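Local atomic coordinates of probable disease resistance protein At5g66900 (Arabidopsis thaliana, PDB entry 7L7W), a protein that acts as a helper immune receptor in plant disease resistance, forming calcium-permeable nonselective cation channels, here represented by its N-terminal RPW8-like domain. Residues Val45-Ile50 with Asp110-Cys115. The protein carries 2 engineered substitutions. Sequence-based numbering, arbitrary orientation.
Sequences VSTMEI and DMLKFC
Two helices that are not consecutive in sequence, the second and fourth of the four-helix bundle that forms the RPW8-like (CC-R) domain, pack here side by side: residues 45-50 lie within helix 38-60, and 110-114 form the last turn of helix 97-114, with C115 just beyond it. Their local axes come within 9.4 Å and their N-to-C directions differ by 22°, so the two helical segments run nearly parallel. T47 faces L112 with 6.6 Å between CA atoms, which sets the register.

The contact is almost wholly apolar and is centred on T47, whose side chain points at the partner helix. Its methyl stands anti to the backbone N and meets both M111 and L112, with CG2 3.5 Å from CB of M111. L112 sets out obliquely, but its isobutyl end swings back across the threonine, bringing CD2 to 3.6 Å from T47 CG2. The T47 hydroxyl, also beside CD2, finds its polar partner one turn earlier on the second helix, where OG1 hydrogen-bonds to OD1 of N108; the threonine thus offers methyl and hydroxyl to the same helix.

On the bundle's inner side, two methionines cross obliquely. M111 is extended beyond CG (chi3 173°), carrying its thioether to the flank of M48, with SD 3.5 Å from M48 CG. M48 leaves its backbone away from this helix and bends at chi3 (-64°); it also packs on L24, V27 and I28 of helix 20-32, while M111 touches A82 of helix 70-88. The pair therefore links this interface to the common core.

Toward the more exposed C-terminal end, I50 divides its branches: CD1 lies 4.3 Å from CD2 of L112, and CG2 rests 4.0 Å from SG of C115.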
loop_
_atom_site.group_PDB
_atom_site.type_symbol
_atom_site.label_atom_id
_atom_site.label_comp_id
_atom_site.label_asym_id
_atom_site.label_seq_id
_atom_site.Cartn_x
_atom_site.Cartn_y
_atom_site.Cartn_z
ATOM N N VAL A 45 -0.717 -14.704 -15.080
ATOM C CA VAL A 45 -1.306 -14.998 -16.383
ATOM C C VAL A 45 -0.273 -15.640 -17.300
ATOM O O VAL A 45 -0.636 -16.427 -18.177
ATOM C CB VAL A 45 -1.955 -13.779 -17.069
ATOM C CG1 VAL A 45 -2.760 -12.958 -16.089
ATOM C CG2 VAL A 45 -0.941 -12.981 -17.829
ATOM N N SER A 46 1.021 -15.379 -17.098
ATOM C CA SER A 46 2.001 -16.090 -17.913
ATOM C C SER A 46 1.970 -17.583 -17.602
ATOM O O SER A 46 1.947 -18.425 -18.518
ATOM C CB SER A 46 3.403 -15.534 -17.697
ATOM O OG SER A 46 4.109 -16.348 -16.777
ATOM N N THR A 47 1.963 -17.937 -16.310
ATOM C CA THR A 47 1.860 -19.349 -15.969
ATOM C C THR A 47 0.563 -19.959 -16.490
ATOM O O THR A 47 0.570 -21.053 -17.064
ATOM C CB THR A 47 1.976 -19.549 -14.466
ATOM O OG1 THR A 47 3.356 -19.478 -14.094
ATOM C CG2 THR A 47 1.419 -20.911 -14.068
ATOM N N MET A 48 -0.551 -19.246 -16.334
ATOM C CA MET A 48 -1.837 -19.774 -16.779
ATOM C C MET A 48 -1.907 -19.899 -18.301
ATOM O O MET A 48 -2.603 -20.777 -18.817
ATOM C CB MET A 48 -2.976 -18.885 -16.263
ATOM C CG MET A 48 -3.248 -19.032 -14.756
ATOM S SD MET A 48 -4.721 -18.147 -14.140
ATOM C CE MET A 48 -4.299 -16.419 -14.430
ATOM N N GLU A 49 -1.189 -19.056 -19.036
ATOM C CA GLU A 49 -1.193 -19.173 -20.483
ATOM C C GLU A 49 -0.312 -20.323 -20.944
ATOM O O GLU A 49 -0.585 -20.916 -21.995
ATOM C CB GLU A 49 -0.778 -17.841 -21.112
ATOM C CG GLU A 49 -1.940 -16.840 -21.103
ATOM C CD GLU A 49 -1.604 -15.474 -21.689
ATOM O OE1 GLU A 49 -0.486 -14.946 -21.439
ATOM O OE2 GLU A 49 -2.488 -14.912 -22.383
ATOM N N ILE A 50 0.728 -20.654 -20.169
ATOM C CA ILE A 50 1.448 -21.912 -20.389
ATOM C C ILE A 50 0.519 -23.104 -20.164
ATOM O O ILE A 50 0.493 -24.062 -20.946
ATOM C CB ILE A 50 2.668 -22.012 -19.459
ATOM C CG1 ILE A 50 3.727 -20.974 -19.798
ATOM C CG2 ILE A 50 3.237 -23.435 -19.471
ATOM C CD1 ILE A 50 4.764 -20.845 -18.680
ATOM N N ASP A 110 2.078 -24.283 -8.094
ATOM C CA ASP A 110 1.310 -25.506 -8.281
ATOM C C ASP A 110 0.975 -25.693 -9.755
ATOM O O ASP A 110 1.230 -26.764 -10.332
ATOM C CB ASP A 110 0.054 -25.461 -7.408
ATOM C CG ASP A 110 0.379 -25.534 -5.912
ATOM O OD1 ASP A 110 1.577 -25.653 -5.567
ATOM O OD2 ASP A 110 -0.555 -25.457 -5.077
ATOM N N MET A 111 0.507 -24.617 -10.405
ATOM C CA MET A 111 0.134 -24.727 -11.807
ATOM C C MET A 111 1.323 -25.192 -12.626
ATOM O O MET A 111 1.213 -26.138 -13.421
ATOM C CB MET A 111 -0.401 -23.393 -12.322
ATOM C CG MET A 111 -1.866 -23.170 -12.008
ATOM S SD MET A 111 -2.446 -21.518 -12.428
ATOM C CE MET A 111 -4.208 -21.697 -12.131
ATOM N N LEU A 112 2.496 -24.614 -12.357
ATOM C CA LEU A 112 3.671 -24.990 -13.124
ATOM C C LEU A 112 3.987 -26.469 -12.944
ATOM O O LEU A 112 4.235 -27.176 -13.930
ATOM C CB LEU A 112 4.862 -24.122 -12.732
ATOM C CG LEU A 112 4.778 -22.709 -13.313
ATOM C CD1 LEU A 112 6.065 -21.953 -13.071
ATOM C CD2 LEU A 112 4.432 -22.725 -14.796
ATOM N N LYS A 113 3.937 -26.971 -11.704
ATOM C CA LYS A 113 4.258 -28.384 -11.529
ATOM C C LYS A 113 3.249 -29.258 -12.258
ATOM O O LYS A 113 3.619 -30.275 -12.856
ATOM C CB LYS A 113 4.323 -28.768 -10.050
ATOM C CG LYS A 113 4.871 -30.188 -9.858
ATOM C CD LYS A 113 4.257 -30.907 -8.656
ATOM C CE LYS A 113 2.746 -31.099 -8.818
ATOM N NZ LYS A 113 2.358 -32.492 -9.205
ATOM N N PHE A 114 1.989 -28.832 -12.285
ATOM C CA PHE A 114 0.983 -29.599 -12.993
ATOM C C PHE A 114 1.299 -29.698 -14.478
ATOM O O PHE A 114 0.955 -30.695 -15.118
ATOM C CB PHE A 114 -0.387 -28.974 -12.782
ATOM C CG PHE A 114 -1.490 -29.818 -13.289
ATOM C CD1 PHE A 114 -2.142 -30.696 -12.439
ATOM C CD2 PHE A 114 -1.857 -29.772 -14.630
ATOM C CE1 PHE A 114 -3.159 -31.511 -12.915
ATOM C CE2 PHE A 114 -2.872 -30.591 -15.120
ATOM C CZ PHE A 114 -3.527 -31.462 -14.257
ATOM N N CYS A 115 1.957 -28.688 -15.042
ATOM C CA CYS A 115 2.299 -28.727 -16.459
ATOM C C CYS A 115 3.333 -29.799 -16.797
ATOM O O CYS A 115 3.699 -29.912 -17.970
ATOM C CB CYS A 115 2.805 -27.357 -16.900
ATOM S SG CYS A 115 1.522 -26.067 -16.943
#